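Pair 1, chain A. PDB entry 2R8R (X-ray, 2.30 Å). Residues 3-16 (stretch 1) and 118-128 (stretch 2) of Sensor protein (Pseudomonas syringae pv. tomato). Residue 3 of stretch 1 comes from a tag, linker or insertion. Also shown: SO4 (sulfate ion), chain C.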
# COMPACT_ATOMS: atom_id res chain seq x y z
N ALA A 3 -25.11 1.13 3.97
CA ALA A 3 -24.15 0.15 3.33
C ALA A 3 -22.80 0.26 4.02
O ALA A 3 -22.27 1.37 4.20
CB ALA A 3 -23.97 0.43 1.85
N ARG A 4 -22.28 -0.90 4.43
CA ARG A 4 -20.95 -0.96 5.06
C ARG A 4 -19.86 -0.64 4.07
O ARG A 4 -19.98 -1.01 2.90
CB ARG A 4 -20.65 -2.35 5.61
CG ARG A 4 -21.69 -2.84 6.52
CD ARG A 4 -21.38 -4.26 6.89
NE ARG A 4 -20.23 -4.34 7.78
CZ ARG A 4 -19.95 -5.43 8.48
NH1 ARG A 4 -20.73 -6.51 8.37
NH2 ARG A 4 -18.91 -5.45 9.29
N GLY A 5 -18.82 0.05 4.54
CA GLY A 5 -17.62 0.28 3.73
C GLY A 5 -16.97 -1.05 3.39
O GLY A 5 -16.89 -1.96 4.24
N ARG A 6 -16.56 -1.18 2.14
CA ARG A 6 -15.85 -2.37 1.65
C ARG A 6 -14.40 -2.08 1.34
O ARG A 6 -14.08 -1.15 0.59
CB ARG A 6 -16.54 -2.88 0.40
CG ARG A 6 -17.91 -3.44 0.71
CD ARG A 6 -18.68 -3.74 -0.54
NE ARG A 6 -19.94 -4.43 -0.21
CZ ARG A 6 -20.81 -4.85 -1.13
NH1 ARG A 6 -20.55 -4.70 -2.44
NH2 ARG A 6 -21.92 -5.48 -0.74
N LEU A 7 -13.53 -2.93 1.91
CA LEU A 7 -12.09 -2.89 1.67
C LEU A 7 -11.67 -3.86 0.58
O LEU A 7 -11.97 -5.05 0.66
CB LEU A 7 -11.33 -3.29 2.95
CG LEU A 7 -9.80 -3.11 3.01
CD1 LEU A 7 -9.31 -1.63 2.73
CD2 LEU A 7 -9.31 -3.65 4.38
N LYS A 8 -10.94 -3.33 -0.41
CA LYS A 8 -10.21 -4.12 -1.40
C LYS A 8 -8.70 -3.90 -1.24
O LYS A 8 -8.21 -2.77 -1.30
CB LYS A 8 -10.68 -3.76 -2.82
CG LYS A 8 -10.08 -4.63 -3.91
CD LYS A 8 -10.57 -4.26 -5.29
CE LYS A 8 -10.03 -5.27 -6.35
NZ LYS A 8 -10.35 -4.96 -7.84
N VAL A 9 -7.97 -5.00 -1.02
CA VAL A 9 -6.52 -4.97 -0.85
C VAL A 9 -5.88 -5.49 -2.11
O VAL A 9 -6.19 -6.60 -2.54
CB VAL A 9 -6.07 -5.87 0.33
CG1 VAL A 9 -4.49 -5.84 0.57
CG2 VAL A 9 -6.88 -5.53 1.60
N PHE A 10 -5.00 -4.68 -2.70
CA PHE A 10 -4.09 -5.12 -3.77
C PHE A 10 -2.82 -5.60 -3.10
O PHE A 10 -2.05 -4.80 -2.60
CB PHE A 10 -3.82 -4.00 -4.74
CG PHE A 10 -5.06 -3.53 -5.48
CD1 PHE A 10 -5.33 -3.98 -6.79
CD2 PHE A 10 -5.97 -2.65 -4.87
CE1 PHE A 10 -6.49 -3.53 -7.48
CE2 PHE A 10 -7.13 -2.20 -5.56
CZ PHE A 10 -7.38 -2.63 -6.85
N LEU A 11 -2.65 -6.92 -3.07
CA LEU A 11 -1.53 -7.59 -2.41
C LEU A 11 -0.39 -7.88 -3.39
O LEU A 11 -0.65 -8.33 -4.51
CB LEU A 11 -1.98 -8.91 -1.80
CG LEU A 11 -0.91 -9.84 -1.17
CD1 LEU A 11 -0.31 -9.19 0.13
CD2 LEU A 11 -1.53 -11.24 -0.89
N GLY A 12 0.85 -7.65 -2.95
CA GLY A 12 2.02 -7.89 -3.77
C GLY A 12 3.15 -8.51 -2.95
O GLY A 12 3.13 -8.42 -1.73
N ALA A 13 4.14 -9.11 -3.64
CA ALA A 13 5.32 -9.73 -3.02
C ALA A 13 6.39 -8.71 -2.56
O ALA A 13 7.16 -8.97 -1.64
CB ALA A 13 5.97 -10.72 -4.00
N ALA A 14 6.42 -7.54 -3.21
CA ALA A 14 7.50 -6.59 -3.05
C ALA A 14 7.13 -5.29 -3.71
O ALA A 14 6.20 -5.24 -4.53
CB ALA A 14 8.87 -7.15 -3.69
N PRO A 15 7.89 -4.23 -3.38
CA PRO A 15 7.88 -2.98 -4.11
C PRO A 15 8.22 -3.21 -5.60
O PRO A 15 9.14 -3.97 -5.92
CB PRO A 15 8.99 -2.17 -3.41
CG PRO A 15 9.06 -2.70 -2.06
CD PRO A 15 8.80 -4.16 -2.23
N GLY A 16 7.46 -2.56 -6.47
CA GLY A 16 7.72 -2.59 -7.89
C GLY A 16 6.91 -3.57 -8.69
O GLY A 16 7.10 -3.66 -9.88
N ILE A 118 -17.58 4.47 3.87
CA ILE A 118 -16.71 4.81 2.75
C ILE A 118 -15.96 3.53 2.32
O ILE A 118 -15.36 2.83 3.14
CB ILE A 118 -15.73 5.98 3.13
CG1 ILE A 118 -16.55 7.22 3.57
CG2 ILE A 118 -14.72 6.33 1.96
CD1 ILE A 118 -15.74 8.25 4.37
N ASP A 119 -16.03 3.22 1.03
CA ASP A 119 -15.23 2.13 0.46
C ASP A 119 -13.76 2.54 0.42
O ASP A 119 -13.44 3.72 0.24
CB ASP A 119 -15.70 1.78 -0.96
CG ASP A 119 -17.13 1.23 -0.99
OD1 ASP A 119 -17.53 0.48 -0.07
OD2 ASP A 119 -17.84 1.54 -1.96
N VAL A 120 -12.88 1.56 0.59
CA VAL A 120 -11.46 1.78 0.54
C VAL A 120 -10.73 0.78 -0.35
O VAL A 120 -10.96 -0.43 -0.27
CB VAL A 120 -10.80 1.80 1.95
CG1 VAL A 120 -9.30 1.99 1.79
CG2 VAL A 120 -11.40 2.94 2.86
N TYR A 121 -9.86 1.30 -1.22
CA TYR A 121 -8.86 0.48 -1.95
C TYR A 121 -7.51 0.75 -1.28
O TYR A 121 -7.21 1.88 -0.92
CB TYR A 121 -8.74 0.87 -3.43
CG TYR A 121 -9.88 0.46 -4.37
CD1 TYR A 121 -11.03 -0.14 -3.91
CD2 TYR A 121 -9.79 0.72 -5.75
CE1 TYR A 121 -12.08 -0.49 -4.78
CE2 TYR A 121 -10.81 0.37 -6.62
CZ TYR A 121 -11.95 -0.25 -6.13
OH TYR A 121 -12.95 -0.61 -7.01
N THR A 122 -6.72 -0.31 -1.10
CA THR A 122 -5.42 -0.19 -0.44
C THR A 122 -4.42 -1.15 -1.04
O THR A 122 -4.78 -2.07 -1.75
CB THR A 122 -5.53 -0.37 1.14
OG1 THR A 122 -4.34 0.11 1.77
CG2 THR A 122 -5.77 -1.84 1.55
N THR A 123 -3.14 -0.90 -0.78
CA THR A 123 -2.05 -1.77 -1.23
C THR A 123 -1.23 -2.22 -0.03
O THR A 123 -1.12 -1.50 0.96
CB THR A 123 -1.15 -1.02 -2.19
OG1 THR A 123 -0.54 0.05 -1.47
CG2 THR A 123 -1.98 -0.44 -3.36
N VAL A 124 -0.69 -3.43 -0.11
CA VAL A 124 0.23 -3.89 0.89
C VAL A 124 1.16 -4.94 0.28
O VAL A 124 0.73 -5.75 -0.55
CB VAL A 124 -0.52 -4.47 2.10
CG1 VAL A 124 -1.13 -5.89 1.77
CG2 VAL A 124 0.39 -4.48 3.36
N ASN A 125 2.43 -4.92 0.72
CA ASN A 125 3.38 -6.01 0.46
C ASN A 125 3.28 -7.11 1.50
O ASN A 125 3.05 -6.83 2.67
CB ASN A 125 4.81 -5.50 0.37
CG ASN A 125 5.05 -4.74 -0.87
OD1 ASN A 125 5.63 -3.63 -0.86
ND2 ASN A 125 4.57 -5.27 -1.96
N VAL A 126 3.48 -8.35 1.08
CA VAL A 126 3.22 -9.50 1.94
C VAL A 126 4.07 -9.54 3.21
O VAL A 126 3.64 -10.10 4.20
CB VAL A 126 3.36 -10.82 1.16
CG1 VAL A 126 4.82 -11.12 0.86
CG2 VAL A 126 2.72 -11.91 1.93
N GLN A 127 5.26 -8.93 3.16
CA GLN A 127 6.23 -8.93 4.28
C GLN A 127 5.73 -8.32 5.58
O GLN A 127 6.25 -8.62 6.67
CB GLN A 127 7.50 -8.16 3.88
CG GLN A 127 7.24 -6.71 3.54
CD GLN A 127 8.43 -5.97 2.98
OE1 GLN A 127 9.24 -5.48 3.76
NE2 GLN A 127 8.54 -5.86 1.61
N HIS A 128 4.72 -7.45 5.46
CA HIS A 128 4.17 -6.71 6.59
C HIS A 128 3.25 -7.52 7.46
O HIS A 128 3.03 -7.17 8.61
CB HIS A 128 3.48 -5.44 6.12
CG HIS A 128 4.40 -4.51 5.40
ND1 HIS A 128 5.33 -3.73 6.06
CD2 HIS A 128 4.57 -4.27 4.08
CE1 HIS A 128 6.01 -3.03 5.18
NE2 HIS A 128 5.57 -3.34 3.97
S SO4 C . 4.23 -1.10 -6.51
O1 SO4 C . 5.24 -0.80 -5.54
O2 SO4 C . 4.62 -0.89 -7.87
O3 SO4 C . 3.92 -2.50 -6.18
O4 SO4 C . 3.14 -0.12 -6.36
O HOH W 1 -20.17 0.00 0.73
O HOH W 2 -11.95 -3.19 -8.25
O HOH W 3 7.04 -8.02 0.70

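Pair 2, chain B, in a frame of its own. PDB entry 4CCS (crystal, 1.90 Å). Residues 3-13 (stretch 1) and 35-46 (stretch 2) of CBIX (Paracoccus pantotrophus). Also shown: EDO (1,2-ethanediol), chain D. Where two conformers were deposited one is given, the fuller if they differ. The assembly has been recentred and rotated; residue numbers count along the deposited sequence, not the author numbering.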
# COMPACT_ATOMS: atom_id res chain seq x y z
N ARG B 3 16.29 -7.13 15.86
CA ARG B 3 17.32 -7.44 14.87
C ARG B 3 16.73 -8.12 13.63
O ARG B 3 16.95 -7.63 12.54
CB ARG B 3 18.47 -8.24 15.51
CG ARG B 3 19.57 -8.67 14.53
CD ARG B 3 20.85 -7.88 14.69
NE ARG B 3 21.93 -8.43 13.86
CZ ARG B 3 22.74 -9.42 14.23
NH1 ARG B 3 22.61 -9.98 15.42
NH2 ARG B 3 23.68 -9.85 13.40
N ASN B 4 15.97 -9.21 13.77
CA ASN B 4 15.37 -9.88 12.61
C ASN B 4 14.09 -9.17 12.16
O ASN B 4 13.19 -8.97 12.98
CB ASN B 4 15.09 -11.35 12.92
CG ASN B 4 16.20 -12.33 12.59
OD1 ASN B 4 17.20 -11.99 11.95
ND2 ASN B 4 16.02 -13.58 12.99
N VAL B 5 14.02 -8.76 10.88
CA VAL B 5 12.84 -8.08 10.32
C VAL B 5 12.36 -8.75 9.02
O VAL B 5 13.15 -8.93 8.09
CB VAL B 5 13.02 -6.54 10.14
CG1 VAL B 5 11.75 -5.87 9.58
CG2 VAL B 5 13.43 -5.86 11.45
N LEU B 6 11.06 -9.07 8.96
CA LEU B 6 10.48 -9.65 7.76
C LEU B 6 9.37 -8.73 7.22
O LEU B 6 8.42 -8.43 7.94
CB LEU B 6 9.96 -11.07 8.08
CG LEU B 6 9.58 -12.01 6.92
CD1 LEU B 6 10.74 -12.18 5.90
CD2 LEU B 6 9.17 -13.37 7.46
N ILE B 7 9.53 -8.25 5.98
CA ILE B 7 8.55 -7.41 5.25
C ILE B 7 7.66 -8.43 4.54
O ILE B 7 8.15 -9.21 3.71
CB ILE B 7 9.22 -6.44 4.24
CG1 ILE B 7 10.37 -5.60 4.87
CG2 ILE B 7 8.19 -5.55 3.54
CD1 ILE B 7 10.14 -4.84 6.16
N VAL B 8 6.38 -8.46 4.91
CA VAL B 8 5.43 -9.47 4.43
C VAL B 8 4.34 -8.89 3.54
O VAL B 8 3.63 -7.97 3.94
CB VAL B 8 4.84 -10.27 5.63
CG1 VAL B 8 3.79 -11.28 5.18
CG2 VAL B 8 5.95 -10.97 6.42
N ALA B 9 4.19 -9.46 2.34
CA ALA B 9 3.12 -9.09 1.42
C ALA B 9 2.03 -10.16 1.42
O ALA B 9 2.31 -11.35 1.63
CB ALA B 9 3.67 -8.94 0.02
N HIS B 10 0.78 -9.73 1.15
CA HIS B 10 -0.34 -10.65 0.94
C HIS B 10 -0.03 -11.43 -0.33
O HIS B 10 0.53 -10.86 -1.27
CB HIS B 10 -1.65 -9.88 0.69
CG HIS B 10 -2.46 -9.66 1.92
ND1 HIS B 10 -2.77 -10.70 2.78
CD2 HIS B 10 -3.01 -8.52 2.39
CE1 HIS B 10 -3.47 -10.15 3.76
NE2 HIS B 10 -3.65 -8.85 3.56
N GLY B 11 -0.40 -12.71 -0.40
CA GLY B 11 -0.14 -13.39 -1.67
C GLY B 11 -1.24 -13.05 -2.68
O GLY B 11 -2.31 -12.56 -2.31
N GLN B 12 -0.97 -13.31 -3.96
CA GLN B 12 -1.94 -13.11 -5.04
C GLN B 12 -1.93 -14.37 -5.90
O GLN B 12 -0.95 -15.12 -5.82
CB GLN B 12 -1.59 -11.86 -5.87
CG GLN B 12 -1.83 -10.54 -5.12
CD GLN B 12 -3.30 -10.24 -4.96
OE1 GLN B 12 -3.97 -9.82 -5.89
NE2 GLN B 12 -3.87 -10.56 -3.80
N PRO B 13 -2.96 -14.60 -6.76
CA PRO B 13 -2.95 -15.79 -7.64
C PRO B 13 -1.78 -15.75 -8.62
O PRO B 13 -1.21 -14.69 -8.89
CB PRO B 13 -4.30 -15.71 -8.37
CG PRO B 13 -5.17 -14.92 -7.45
CD PRO B 13 -4.26 -13.89 -6.85
N PRO B 35 20.77 -0.41 9.48
CA PRO B 35 21.95 -1.24 9.74
C PRO B 35 21.88 -2.12 11.00
O PRO B 35 22.50 -3.18 11.02
CB PRO B 35 23.10 -0.22 9.82
CG PRO B 35 22.61 0.97 9.08
CD PRO B 35 21.15 1.02 9.40
N GLN B 36 21.11 -1.71 12.02
CA GLN B 36 20.96 -2.46 13.27
C GLN B 36 20.06 -3.71 13.14
O GLN B 36 19.89 -4.45 14.11
CB GLN B 36 20.48 -1.54 14.42
CG GLN B 36 19.11 -0.88 14.19
CD GLN B 36 19.17 0.49 13.53
OE1 GLN B 36 19.64 0.65 12.40
NE2 GLN B 36 18.61 1.50 14.19
N ALA B 37 19.51 -3.96 11.94
CA ALA B 37 18.64 -5.11 11.71
C ALA B 37 18.98 -5.90 10.43
O ALA B 37 19.61 -5.36 9.53
CB ALA B 37 17.19 -4.64 11.65
N CYS B 38 18.53 -7.17 10.39
CA CYS B 38 18.67 -8.08 9.24
C CYS B 38 17.28 -8.09 8.59
O CYS B 38 16.37 -8.71 9.14
CB CYS B 38 19.06 -9.48 9.71
SG CYS B 38 20.59 -9.54 10.68
N VAL B 39 17.11 -7.37 7.48
CA VAL B 39 15.82 -7.21 6.78
C VAL B 39 15.69 -8.13 5.58
O VAL B 39 16.53 -8.11 4.69
CB VAL B 39 15.61 -5.73 6.37
CG1 VAL B 39 14.18 -5.49 5.83
CG2 VAL B 39 15.91 -4.78 7.53
N ARG B 40 14.60 -8.92 5.55
CA ARG B 40 14.31 -9.83 4.44
C ARG B 40 12.85 -9.65 4.01
O ARG B 40 12.07 -9.07 4.77
CB ARG B 40 14.61 -11.29 4.81
CG ARG B 40 16.10 -11.59 5.05
CD ARG B 40 16.95 -11.46 3.79
NE ARG B 40 18.35 -11.84 4.01
CZ ARG B 40 19.30 -11.00 4.41
NH1 ARG B 40 19.03 -9.73 4.66
NH2 ARG B 40 20.54 -11.44 4.57
N GLY B 41 12.50 -10.11 2.80
CA GLY B 41 11.13 -9.98 2.29
C GLY B 41 10.48 -11.34 2.04
O GLY B 41 11.17 -12.33 1.76
N ALA B 42 9.15 -11.38 2.14
CA ALA B 42 8.37 -12.60 1.90
C ALA B 42 6.97 -12.30 1.39
O ALA B 42 6.35 -11.30 1.79
CB ALA B 42 8.27 -13.42 3.19
N THR B 43 6.46 -13.19 0.53
CA THR B 43 5.08 -13.12 0.07
C THR B 43 4.37 -14.33 0.64
O THR B 43 4.92 -15.43 0.61
CB THR B 43 4.93 -13.06 -1.46
OG1 THR B 43 3.53 -13.11 -1.73
CG2 THR B 43 5.65 -14.20 -2.19
N LEU B 44 3.15 -14.12 1.15
CA LEU B 44 2.35 -15.22 1.70
C LEU B 44 1.89 -16.20 0.60
O LEU B 44 1.36 -17.26 0.92
CB LEU B 44 1.18 -14.69 2.55
CG LEU B 44 1.58 -13.91 3.82
CD1 LEU B 44 0.37 -13.36 4.53
CD2 LEU B 44 2.44 -14.76 4.77
N ALA B 45 2.15 -15.87 -0.70
CA ALA B 45 1.83 -16.80 -1.81
C ALA B 45 2.89 -17.94 -1.86
O ALA B 45 2.66 -18.97 -2.49
CB ALA B 45 1.81 -16.06 -3.15
N MET B 46 4.04 -17.73 -1.20
CA MET B 46 5.13 -18.69 -1.19
C MET B 46 4.98 -19.63 0.01
O MET B 46 4.87 -19.14 1.14
CB MET B 46 6.49 -17.94 -1.17
CG MET B 46 7.70 -18.82 -1.44
SD MET B 46 7.68 -19.61 -3.07
CE MET B 46 8.34 -18.31 -4.10
C1 EDO D . -3.07 -14.82 0.41
O1 EDO D . -1.78 -15.42 0.25
C2 EDO D . -3.16 -14.17 1.78
O2 EDO D . -2.09 -13.24 1.92
O HOH W 4 2.61 -11.10 -3.28

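Pair 1 and pair 2 each join two neighbouring parallel strands, 7-12 with 119-125 in pair 1 and 4-9 with 38-43 in pair 2. In both, the strand axes approach to 4.6 Å and cross at -25°, and the 14 central residues superpose with an RMSD of 0.6 Å. Leu A7 to Gly A12 match Asn B4 to Ala B9, and Val A120 to Asn A125 match Cys B38 to Thr B43.

The backbone hydrogen-bond ladder is the same in both pairs. Alternate residues of stretch 1 use both their amide and carbonyl groups, as parallel pairing requires: Lys A8 N donates to Val A120 O (2.9 Å) and Thr A122 N to Lys A8 O (2.9 Å), while Val B5 N donates to Cys B38 O (2.9 Å) and Arg B40 N to Val B5 O (2.9 Å). The ladder ends alike, with Val A126 N bonded to Gly A12 O (2.8 Å) and Leu B44 N to Ala B9 O (2.9 Å).

On the face carrying Leu A7, Val A9 and Leu A11, bulk is distributed differently. Val A9 reaches Val A124, CG1 to CG1, at 3.6 Å; at the matching positions the longer Leu B6 meets the smaller Ala B42, CD1 to CB, at 3.9 Å. One step on, Leu A11 CD1 lies 3.8 Å from Val A124 CG1 and 4.1 Å from Val A126 CB. Its counterpart Val B8 is shorter, but Val B8 CG1 packs against Leu B44 CG at 3.7 Å, the leucine now standing on stretch 2. At the start of this face, Leu A7 CD1 touches Val A120 CG1 at 3.7 Å, whereas Asn B4 and Cys B38 come about equally close, Asn B4 OD1 to Cys B38 CB at 3.8 Å, with a polar amide in place of the leucine.

The other face contrasts aromatic with aliphatic packing. The edge of Phe A10 points toward the face of Tyr A121, with centroids 5.8 Å apart and planes at 65°, and Lys A8 CD lies over a face of the tyrosine ring. In pair 2 the same three positions hold Ile B7, Val B39 and Val B5; Ile B7 CG1 packs on Val B39 CG1 at 3.9 Å, and Val B5 CB lies 4.3 Å from Val B39 CG2. Thr A123 is matched by Gly B41, so the methyl contact of Phe A10 CB with Thr A123 CG2 (4.2 Å) has no side-chain equivalent between Ile B7 and Gly B41. Farther along, glycine changes strands: Gly A12 pairs with Asn A125, whose ND2 donates a weak hydrogen bond to Gly A12 O (3.5 Å), while Ala B9 pairs with Thr B43.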